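Local atomic coordinates of teichoic acid biosynthesis protein F (Staphylococcus epidermidis, PDB entry 3L7I), a protein that belongs to the teichoic acid biosynthesis proteins and has two Rossmann-like domains in a GT-B arrangement. Residues G362-S366 / N395-G399; L448-D454 / R652-Y658; Y415-W421 / L431-Q437. Residues are numbered along the deposited sequence.

Interaction 1: G362-S366 / N395-G399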
loop_
_atom_site.group_PDB
_atom_site.type_symbol
_atom_site.label_atom_id
_atom_site.label_comp_id
_atom_site.label_asym_id
_atom_site.label_seq_id
_atom_site.Cartn_x
_atom_site.Cartn_y
_atom_site.Cartn_z
ATOM N N GLY A 362 -36.536 -7.538 0.478
ATOM C CA GLY A 362 -36.737 -6.370 1.306
ATOM C C GLY A 362 -37.660 -5.332 0.708
ATOM O O GLY A 362 -37.597 -4.162 1.080
ATOM N N LYS A 363 -38.529 -5.739 -0.210
ATOM C CA LYS A 363 -39.420 -4.759 -0.767
ATOM C C LYS A 363 -40.597 -4.596 0.144
ATOM O O LYS A 363 -41.289 -3.605 0.084
ATOM C CB LYS A 363 -39.870 -5.136 -2.177
ATOM C CG LYS A 363 -41.285 -5.703 -2.282
ATOM C CD LYS A 363 -41.863 -5.562 -3.703
ATOM C CE LYS A 363 -43.179 -6.343 -3.858
ATOM N NZ LYS A 363 -43.736 -6.234 -5.276
ATOM N N ASN A 364 -40.799 -5.555 1.027
ATOM C CA ASN A 364 -42.094 -5.720 1.649
ATOM C C ASN A 364 -42.047 -6.285 3.014
ATOM O O ASN A 364 -41.102 -6.969 3.384
ATOM C CB ASN A 364 -42.888 -6.739 0.852
ATOM C CG ASN A 364 -43.814 -6.101 -0.096
ATOM O OD1 ASN A 364 -43.863 -4.870 -0.183
ATOM N ND2 ASN A 364 -44.576 -6.908 -0.820
ATOM N N TYR A 365 -43.113 -6.037 3.753
ATOM C CA TYR A 365 -43.450 -6.888 4.868
ATOM C C TYR A 365 -44.597 -7.740 4.363
ATOM O O TYR A 365 -45.714 -7.258 4.247
ATOM C CB TYR A 365 -43.863 -6.063 6.076
ATOM C CG TYR A 365 -44.467 -6.899 7.171
ATOM C CD1 TYR A 365 -43.677 -7.754 7.940
ATOM C CD2 TYR A 365 -45.838 -6.858 7.421
ATOM C CE1 TYR A 365 -44.236 -8.541 8.935
ATOM C CE2 TYR A 365 -46.409 -7.637 8.405
ATOM C CZ TYR A 365 -45.607 -8.477 9.165
ATOM O OH TYR A 365 -46.190 -9.236 10.163
ATOM N N SER A 366 -44.323 -8.992 4.019
ATOM C CA SER A 366 -45.318 -9.808 3.329
ATOM C C SER A 366 -44.935 -11.280 3.190
ATOM O O SER A 366 -43.914 -11.741 3.719
ATOM C CB SER A 366 -45.591 -9.248 1.925
ATOM O OG SER A 366 -44.496 -9.485 1.032
ATOM N N ASN A 395 -42.324 1.022 5.564
ATOM C CA ASN A 395 -42.881 -0.276 5.875
ATOM C C ASN A 395 -43.384 -0.337 7.300
ATOM O O ASN A 395 -42.749 0.184 8.218
ATOM C CB ASN A 395 -41.855 -1.364 5.627
ATOM C CG ASN A 395 -41.816 -1.775 4.192
ATOM O OD1 ASN A 395 -42.754 -2.411 3.690
ATOM N ND2 ASN A 395 -40.744 -1.410 3.504
ATOM N N VAL A 396 -44.536 -0.962 7.479
ATOM C CA VAL A 396 -45.184 -1.003 8.778
ATOM C C VAL A 396 -45.185 -2.425 9.293
ATOM O O VAL A 396 -45.923 -3.271 8.781
ATOM C CB VAL A 396 -46.642 -0.530 8.675
ATOM C CG1 VAL A 396 -47.338 -0.712 9.990
ATOM C CG2 VAL A 396 -46.697 0.916 8.228
ATOM N N VAL A 397 -44.369 -2.688 10.305
ATOM C CA VAL A 397 -44.300 -4.027 10.889
ATOM C C VAL A 397 -44.981 -4.076 12.260
ATOM O O VAL A 397 -44.640 -3.280 13.141
ATOM C CB VAL A 397 -42.845 -4.445 11.098
ATOM C CG1 VAL A 397 -42.765 -5.873 11.632
ATOM C CG2 VAL A 397 -42.046 -4.263 9.816
ATOM N N PRO A 398 -45.932 -5.021 12.462
ATOM C CA PRO A 398 -46.560 -5.134 13.786
ATOM C C PRO A 398 -45.613 -5.876 14.721
ATOM O O PRO A 398 -44.736 -6.601 14.237
ATOM C CB PRO A 398 -47.805 -6.000 13.526
ATOM C CG PRO A 398 -47.784 -6.369 12.063
ATOM C CD PRO A 398 -46.388 -6.096 11.560
ATOM N N GLY A 399 -45.766 -5.692 16.029
ATOM C CA GLY A 399 -45.042 -6.509 16.990
ATOM C C GLY A 399 -43.713 -5.946 17.463
ATOM O O GLY A 399 -43.449 -4.750 17.327
#
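The two loops run nearly alongside each other, their touching parts only 15° apart in direction, yet the nearest CA atoms, those of Y365 and N395, are still 6.7 Å apart, so the backbones do not pair as strands. They belong to the N-terminal Rossmann-like domain of a GT-B fold. G362-S366 connects strand 354-358 with helix 367-379, the first step of a beta-alpha-beta crossover, and N395-G399 follows strand 384-389, the strand that the crossover delivers. Positive phi angles at G362 (86°) and G399 (93°) suit glycine, though neither residue takes part in the contact.

Only 237 Å² is buried in all, and Y365 gives the largest share. Its chi1 near 169° (t) lays the ring along V396-P398, a long flat residue filling the gap that the backbones leave: Y365 CD2 lies 3.8 Å from V396 O and Y365 CE1 4.1 Å from V397 CG1. The branched V397 also packs on W387 and F389 of strand 384-389, and W387 meets the Y365 ring edge-to-face. At the other end of the contact, the CB of N395 points toward the first loop and its OD1 comes to 3.6 Å from Y365 N, a polar approach without a hydrogen bond, while K363 points its CB away from the second loop. A tyrosine suits this place because its polar tip can reach helix 367-379: Y365 OH is hydrogen-bonded to E374, and the same oxygen touches P398 CD at 3.4 Å.

Interaction 2: L448-D454 / R652-Y658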
loop_
_atom_site.group_PDB
_atom_site.type_symbol
_atom_site.label_atom_id
_atom_site.label_comp_id
_atom_site.label_asym_id
_atom_site.label_seq_id
_atom_site.Cartn_x
_atom_site.Cartn_y
_atom_site.Cartn_z
ATOM N N LEU A 448 -44.333 -22.956 -12.412
ATOM C CA LEU A 448 -44.953 -23.322 -13.672
ATOM C C LEU A 448 -43.890 -23.142 -14.748
ATOM O O LEU A 448 -43.763 -23.967 -15.650
ATOM C CB LEU A 448 -46.150 -22.430 -13.958
ATOM C CG LEU A 448 -46.641 -22.429 -15.398
ATOM C CD1 LEU A 448 -47.607 -23.568 -15.590
ATOM C CD2 LEU A 448 -47.286 -21.100 -15.749
ATOM N N LYS A 449 -43.112 -22.075 -14.635
ATOM C CA LYS A 449 -42.034 -21.824 -15.578
ATOM C C LYS A 449 -40.706 -22.445 -15.100
ATOM O O LYS A 449 -40.401 -22.453 -13.905
ATOM C CB LYS A 449 -41.866 -20.305 -15.805
ATOM C CG LYS A 449 -43.057 -19.602 -16.493
ATOM C CD LYS A 449 -43.144 -18.102 -16.128
ATOM C CE LYS A 449 -44.227 -17.332 -16.926
ATOM N NZ LYS A 449 -43.704 -16.733 -18.229
ATOM N N ARG A 450 -39.914 -22.956 -16.036
ATOM C CA ARG A 450 -38.607 -23.518 -15.705
ATOM C C ARG A 450 -37.665 -22.462 -15.134
ATOM O O ARG A 450 -37.588 -21.350 -15.657
ATOM C CB ARG A 450 -37.964 -24.157 -16.941
ATOM C CG ARG A 450 -38.786 -25.247 -17.587
ATOM C CD ARG A 450 -38.051 -25.857 -18.780
ATOM N NE ARG A 450 -37.075 -26.872 -18.372
ATOM C CZ ARG A 450 -37.351 -28.169 -18.227
ATOM N NH1 ARG A 450 -38.588 -28.628 -18.461
ATOM N NH2 ARG A 450 -36.389 -29.007 -17.851
ATOM N N LEU A 451 -36.937 -22.820 -14.078
ATOM C CA LEU A 451 -36.003 -21.888 -13.421
ATOM C C LEU A 451 -34.681 -22.517 -12.993
ATOM O O LEU A 451 -34.592 -23.731 -12.803
ATOM C CB LEU A 451 -36.641 -21.228 -12.184
ATOM C CG LEU A 451 -37.500 -22.044 -11.211
ATOM C CD1 LEU A 451 -37.241 -23.531 -11.306
ATOM C CD2 LEU A 451 -37.272 -21.548 -9.814
ATOM N N ALA A 452 -33.669 -21.676 -12.808
ATOM C CA ALA A 452 -32.387 -22.114 -12.259
ATOM C C ALA A 452 -31.699 -23.162 -13.157
ATOM O O ALA A 452 -31.452 -22.900 -14.332
ATOM C CB ALA A 452 -32.565 -22.624 -10.842
ATOM N N ASN A 453 -31.381 -24.335 -12.613
ATOM C CA ASN A 453 -30.691 -25.364 -13.386
ATOM C C ASN A 453 -31.411 -25.713 -14.707
ATOM O O ASN A 453 -30.790 -26.100 -15.713
ATOM C CB ASN A 453 -30.550 -26.621 -12.541
ATOM C CG ASN A 453 -29.305 -27.402 -12.876
ATOM O OD1 ASN A 453 -28.476 -26.962 -13.676
ATOM N ND2 ASN A 453 -29.155 -28.564 -12.252
ATOM N N ASP A 454 -32.728 -25.543 -14.693
ATOM C CA ASP A 454 -33.588 -26.094 -15.723
ATOM C C ASP A 454 -33.769 -25.179 -16.910
ATOM O O ASP A 454 -34.254 -25.619 -17.946
ATOM C CB ASP A 454 -34.945 -26.481 -15.132
ATOM C CG ASP A 454 -34.850 -27.692 -14.218
ATOM O OD1 ASP A 454 -33.727 -28.241 -14.115
ATOM O OD2 ASP A 454 -35.879 -28.106 -13.615
ATOM N N ARG A 652 -42.761 -26.582 -23.922
ATOM C CA ARG A 652 -42.503 -27.486 -22.812
ATOM C C ARG A 652 -41.570 -26.789 -21.830
ATOM O O ARG A 652 -40.976 -27.416 -20.948
ATOM C CB ARG A 652 -41.886 -28.789 -23.318
ATOM C CG ARG A 652 -42.680 -29.434 -24.439
ATOM C CD ARG A 652 -41.814 -30.356 -25.279
ATOM N NE ARG A 652 -42.452 -30.670 -26.553
ATOM C CZ ARG A 652 -41.965 -31.533 -27.439
ATOM N NH1 ARG A 652 -40.830 -32.172 -27.187
ATOM N NH2 ARG A 652 -42.616 -31.758 -28.573
ATOM N N GLY A 653 -41.436 -25.479 -22.005
ATOM C CA GLY A 653 -40.762 -24.639 -21.030
ATOM C C GLY A 653 -41.676 -24.416 -19.836
ATOM O O GLY A 653 -41.541 -23.430 -19.103
ATOM N N PHE A 654 -42.626 -25.341 -19.679
ATOM C CA PHE A 654 -43.514 -25.439 -18.529
ATOM C C PHE A 654 -43.346 -26.842 -17.979
ATOM O O PHE A 654 -43.148 -27.786 -18.737
ATOM C CB PHE A 654 -44.959 -25.273 -18.974
ATOM C CG PHE A 654 -45.398 -23.841 -19.129
ATOM C CD1 PHE A 654 -44.495 -22.798 -19.003
ATOM C CD2 PHE A 654 -46.720 -23.544 -19.433
ATOM C CE1 PHE A 654 -44.912 -21.477 -19.154
ATOM C CE2 PHE A 654 -47.137 -22.242 -19.594
ATOM C CZ PHE A 654 -46.228 -21.204 -19.448
ATOM N N TYR A 655 -43.427 -26.995 -16.664
ATOM C CA TYR A 655 -43.238 -28.311 -16.073
ATOM C C TYR A 655 -44.488 -29.139 -16.229
ATOM O O TYR A 655 -44.428 -30.368 -16.312
ATOM C CB TYR A 655 -42.899 -28.221 -14.598
ATOM C CG TYR A 655 -41.546 -27.627 -14.300
ATOM C CD1 TYR A 655 -40.375 -28.329 -14.568
ATOM C CD2 TYR A 655 -41.439 -26.372 -13.707
ATOM C CE1 TYR A 655 -39.144 -27.790 -14.271
ATOM C CE2 TYR A 655 -40.216 -25.837 -13.409
ATOM C CZ TYR A 655 -39.080 -26.548 -13.695
ATOM O OH TYR A 655 -37.879 -25.977 -13.387
ATOM N N MET A 656 -45.629 -28.467 -16.262
ATOM C CA MET A 656 -46.876 -29.188 -16.389
ATOM C C MET A 656 -47.447 -29.130 -17.797
ATOM O O MET A 656 -47.014 -28.334 -18.640
ATOM C CB MET A 656 -47.889 -28.673 -15.388
ATOM C CG MET A 656 -48.171 -27.213 -15.528
ATOM S SD MET A 656 -49.923 -26.931 -15.224
ATOM C CE MET A 656 -50.175 -27.967 -13.788
ATOM N N ASN A 657 -48.411 -30.002 -18.059
ATOM C CA ASN A 657 -49.050 -30.001 -19.354
ATOM C C ASN A 657 -50.223 -29.027 -19.385
ATOM O O ASN A 657 -51.371 -29.394 -19.138
ATOM C CB ASN A 657 -49.461 -31.404 -19.772
ATOM C CG ASN A 657 -49.719 -31.493 -21.254
ATOM O OD1 ASN A 657 -50.120 -30.505 -21.878
ATOM N ND2 ASN A 657 -49.482 -32.667 -21.835
ATOM N N TYR A 658 -49.891 -27.775 -19.687
ATOM C CA TYR A 658 -50.823 -26.647 -19.684
ATOM C C TYR A 658 -52.086 -26.861 -20.514
ATOM O O TYR A 658 -53.187 -26.465 -20.110
ATOM C CB TYR A 658 -50.107 -25.426 -20.237
ATOM C CG TYR A 658 -50.824 -24.110 -20.063
ATOM C CD1 TYR A 658 -50.572 -23.310 -18.964
ATOM C CD2 TYR A 658 -51.716 -23.653 -21.017
ATOM C CE1 TYR A 658 -51.198 -22.098 -18.802
ATOM C CE2 TYR A 658 -52.362 -22.437 -20.868
ATOM C CZ TYR A 658 -52.094 -21.656 -19.753
ATOM O OH TYR A 658 -52.721 -20.434 -19.586
#
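L448 lies in the loop that follows strand 438-441 of the N-terminal domain of the GT-B fold, which here meets a loop of the C-terminal one, an interdomain contact that buries 527 Å². L448 O accepts a hydrogen bond from Y655 N at 3.2 Å and lies equally far, 3.2 Å, from F654 CA in a CA-H...O contact. The branched side chain of L448 suits the apolar surroundings: its CG sits 4.0 Å above the centroid of the F654 ring, almost exactly on the ring normal, and its CD1 is 3.7 Å from M656 CG, with M627 and F628 of helix 626-630 packed against both L448 and M656.

K449 forms a single beta bridge with F654, CA to CA 4.9 Å. Its flexible aliphatic stem touches the ring (K449 CG to F654 CE1, 3.7 Å), while NZ is hydrogen-bonded to Y647 and the side chain comes about 3 Å from a bound sulfate ion.

R450 lies over the Y655 ring, its CG above the ring face and one face of its guanidinium over Y655 CE1; R450 NE donates to D454 O at 3.1 Å, which holds the long side chain in place. Next, L451 N makes a weak hydrogen bond of 3.4 Å to Y655 OH, and L451 CD1 lies at the ring edge. The segment then bends back, D454 N bonding to L451 O at 3.2 Å, and D454 OD2 accepts the proton of Y655 OH at 2.9 Å.

Tyrosine therefore joins the domains in two ways, by an apolar ring and by a hydroxyl that donates to a carboxylate and accepts weakly from the L451 amide, so one residue of the C-terminal domain meets the other domain through both packing and polar bonds.

Interaction 3: Y415-W421 / L431-Q437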
loop_
_atom_site.group_PDB
_atom_site.type_symbol
_atom_site.label_atom_id
_atom_site.label_comp_id
_atom_site.label_asym_id
_atom_site.label_seq_id
_atom_site.Cartn_x
_atom_site.Cartn_y
_atom_site.Cartn_z
ATOM N N TYR A 415 -27.462 -9.620 10.254
ATOM C CA TYR A 415 -27.123 -10.855 9.551
ATOM C C TYR A 415 -25.925 -11.630 10.140
ATOM O O TYR A 415 -25.891 -12.864 10.105
ATOM C CB TYR A 415 -26.949 -10.593 8.056
ATOM C CG TYR A 415 -28.275 -10.578 7.380
ATOM C CD1 TYR A 415 -28.909 -11.766 7.058
ATOM C CD2 TYR A 415 -28.920 -9.386 7.115
ATOM C CE1 TYR A 415 -30.118 -11.765 6.477
ATOM C CE2 TYR A 415 -30.129 -9.371 6.539
ATOM C CZ TYR A 415 -30.730 -10.564 6.220
ATOM O OH TYR A 415 -31.966 -10.560 5.628
ATOM N N SER A 416 -24.947 -10.907 10.674
ATOM C CA SER A 416 -23.877 -11.538 11.407
ATOM C C SER A 416 -24.389 -12.135 12.719
ATOM O O SER A 416 -23.980 -13.231 13.120
ATOM C CB SER A 416 -22.797 -10.516 11.712
ATOM O OG SER A 416 -21.735 -11.120 12.441
ATOM N N GLU A 417 -25.282 -11.416 13.391
ATOM C CA GLU A 417 -25.690 -11.809 14.735
ATOM C C GLU A 417 -26.737 -12.902 14.760
ATOM O O GLU A 417 -26.889 -13.580 15.764
ATOM C CB GLU A 417 -26.193 -10.606 15.536
ATOM C CG GLU A 417 -25.087 -9.681 16.037
ATOM C CD GLU A 417 -25.617 -8.551 16.914
ATOM O OE1 GLU A 417 -26.633 -8.768 17.619
ATOM O OE2 GLU A 417 -25.016 -7.450 16.894
ATOM N N ALA A 418 -27.458 -13.090 13.662
ATOM C CA ALA A 418 -28.621 -13.982 13.698
ATOM C C ALA A 418 -28.283 -15.475 13.695
ATOM O O ALA A 418 -27.369 -15.927 13.008
ATOM C CB ALA A 418 -29.585 -13.649 12.579
ATOM N N SER A 419 -29.047 -16.236 14.466
ATOM C CA SER A 419 -28.900 -17.681 14.466
ATOM C C SER A 419 -29.752 -18.260 13.351
ATOM O O SER A 419 -29.507 -19.380 12.894
ATOM C CB SER A 419 -29.359 -18.260 15.799
ATOM O OG SER A 419 -30.756 -18.095 15.921
ATOM N N HIS A 420 -30.748 -17.484 12.924
ATOM C CA HIS A 420 -31.659 -17.898 11.864
ATOM C C HIS A 420 -32.011 -16.812 10.848
ATOM O O HIS A 420 -32.463 -15.714 11.229
ATOM C CB HIS A 420 -32.943 -18.443 12.467
ATOM C CG HIS A 420 -32.787 -19.808 13.040
ATOM N ND1 HIS A 420 -32.246 -20.030 14.287
ATOM C CD2 HIS A 420 -33.077 -21.027 12.528
ATOM C CE1 HIS A 420 -32.223 -21.330 14.527
ATOM N NE2 HIS A 420 -32.725 -21.956 13.476
ATOM N N TRP A 421 -31.800 -17.138 9.562
ATOM C CA TRP A 421 -32.311 -16.348 8.427
ATOM C C TRP A 421 -33.622 -16.926 7.856
ATOM O O TRP A 421 -33.711 -18.112 7.494
ATOM C CB TRP A 421 -31.300 -16.271 7.274
ATOM C CG TRP A 421 -29.955 -15.777 7.593
ATOM C CD1 TRP A 421 -29.524 -15.270 8.776
ATOM C CD2 TRP A 421 -28.848 -15.720 6.701
ATOM N NE1 TRP A 421 -28.198 -14.921 8.686
ATOM C CE2 TRP A 421 -27.764 -15.185 7.417
ATOM C CE3 TRP A 421 -28.660 -16.092 5.369
ATOM C CZ2 TRP A 421 -26.517 -15.004 6.845
ATOM C CZ3 TRP A 421 -27.423 -15.912 4.798
ATOM C CH2 TRP A 421 -26.367 -15.369 5.532
ATOM N N LEU A 431 -23.365 -11.677 1.788
ATOM C CA LEU A 431 -23.701 -12.056 3.164
ATOM C C LEU A 431 -23.101 -13.424 3.488
ATOM O O LEU A 431 -23.030 -14.296 2.618
ATOM C CB LEU A 431 -25.210 -12.031 3.393
ATOM C CG LEU A 431 -25.720 -10.607 3.584
ATOM C CD1 LEU A 431 -27.213 -10.525 3.860
ATOM C CD2 LEU A 431 -24.942 -9.979 4.718
ATOM N N ASN A 432 -22.649 -13.609 4.722
ATOM C CA ASN A 432 -21.916 -14.824 5.089
ATOM C C ASN A 432 -22.719 -15.815 5.902
ATOM O O ASN A 432 -22.892 -15.626 7.109
ATOM C CB ASN A 432 -20.673 -14.465 5.902
ATOM C CG ASN A 432 -19.614 -13.786 5.075
ATOM O OD1 ASN A 432 -19.342 -14.187 3.923
ATOM N ND2 ASN A 432 -19.002 -12.746 5.645
ATOM N N LYS A 433 -23.185 -16.887 5.276
ATOM C CA LYS A 433 -23.962 -17.871 6.025
ATOM C C LYS A 433 -23.058 -18.900 6.685
ATOM O O LYS A 433 -22.578 -19.834 6.030
ATOM C CB LYS A 433 -25.011 -18.565 5.165
ATOM C CG LYS A 433 -26.217 -18.928 5.990
ATOM C CD LYS A 433 -26.525 -20.407 5.889
ATOM C CE LYS A 433 -25.382 -21.297 6.362
ATOM N NZ LYS A 433 -25.902 -22.487 7.078
ATOM N N LYS A 434 -22.814 -18.728 7.978
ATOM C CA LYS A 434 -21.850 -19.573 8.663
ATOM C C LYS A 434 -22.483 -20.883 9.175
ATOM O O LYS A 434 -23.725 -20.989 9.265
ATOM C CB LYS A 434 -21.224 -18.807 9.815
ATOM C CG LYS A 434 -21.180 -17.329 9.617
ATOM C CD LYS A 434 -20.810 -16.700 10.942
ATOM C CE LYS A 434 -20.919 -15.194 10.902
ATOM N NZ LYS A 434 -22.292 -14.659 11.121
ATOM N N GLU A 435 -21.616 -21.856 9.494
ATOM C CA GLU A 435 -21.985 -23.173 10.023
ATOM C C GLU A 435 -22.910 -22.985 11.209
ATOM O O GLU A 435 -23.807 -23.771 11.489
ATOM C CB GLU A 435 -20.718 -23.858 10.526
ATOM C CG GLU A 435 -20.581 -25.319 10.165
ATOM C CD GLU A 435 -19.961 -25.510 8.781
ATOM O OE1 GLU A 435 -18.894 -24.891 8.510
ATOM O OE2 GLU A 435 -20.537 -26.279 7.962
ATOM N N ASN A 436 -22.619 -21.906 11.906
ATOM C CA ASN A 436 -23.265 -21.454 13.103
ATOM C C ASN A 436 -24.747 -21.137 12.916
ATOM O O ASN A 436 -25.536 -21.274 13.848
ATOM C CB ASN A 436 -22.550 -20.163 13.476
ATOM C CG ASN A 436 -22.408 -19.991 14.944
ATOM O OD1 ASN A 436 -22.478 -20.959 15.689
ATOM N ND2 ASN A 436 -22.198 -18.757 15.385
ATOM N N GLN A 437 -25.117 -20.697 11.710
ATOM C CA GLN A 437 -26.445 -20.128 11.429
ATOM C C GLN A 437 -27.345 -21.039 10.571
ATOM O O GLN A 437 -26.858 -21.842 9.759
ATOM C CB GLN A 437 -26.279 -18.755 10.753
ATOM C CG GLN A 437 -25.318 -17.808 11.486
ATOM C CD GLN A 437 -24.960 -16.544 10.694
ATOM O OE1 GLN A 437 -24.148 -16.583 9.773
ATOM N NE2 GLN A 437 -25.537 -15.414 11.086
HETATM O O HOH W 1 -23.118 -13.438 8.698
#
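L431 lies in the loop that leads from strand 418-423 to its parallel neighbour 438-441, in the N-terminal domain of the GT-B fold, and that folds back over the junction between helix 409-417 and the first of these strands. Its CD1 lies 3.7 Å from the centroid of the Y415 ring, over the face, a CH-pi contact to which the branched leucine side chain offers a methyl; L431 CB also reaches W421 CH2 at 4.1 Å. The CB of N432 points away and its ND2 is hydrogen-bonded to D345, but its carbonyl takes part: a water lies 2.7 Å from N432 O, 3.2 Å from Y415 O and 2.8 Å from K434 NZ, the amine being the donor to the water.

K433 lays its CG methylene over the W421 six-membered ring, 3.6 Å from the centroid, and sends NZ on to Q437 O at 2.9 Å and to a salt bridge with D480. K434 starts a type I turn closed by Q437 N to K434 O at 2.8 Å; its NZ donates to S416 O at 3.0 Å and also pairs with D345.

Q437 ends the turn with its side chain swung inward. NE2 donates both protons, to Y415 O at 2.8 Å and to A418 O at 2.7 Å, while OE1 receives K434 N at 3.1 Å. Q437 CA also passes S419 O at 3.5 Å.

Carbonyls at a helix end lack the amides of a further turn. Here the Q437 amide and the K434 ammonium, helped by the water, serve those of Y415 and S416 in the last helical turn and of A418 just after it.

How the interactions relate
From the N terminus, the three contacts follow one another in series; none nests in or crosses another. Interaction 1 closes first, around helix 367-379 and strand 384-389. Interaction 3 then closes the shortest loop, only nine residues between its segments, where helix 409-417 passes into strand 418-423. Both lie within the N-terminal domain of the GT-B fold, their nearest atoms about 8 Å apart. Interaction 2 starts next, just beyond strand 438-441, and its loop spans 197 residues before it closes in the C-terminal domain, thereby tying the two domains together. Its centre is about 31 Å from that of interaction 1, on the opposite side of the chain's centre, and about 32 Å from that of interaction 3.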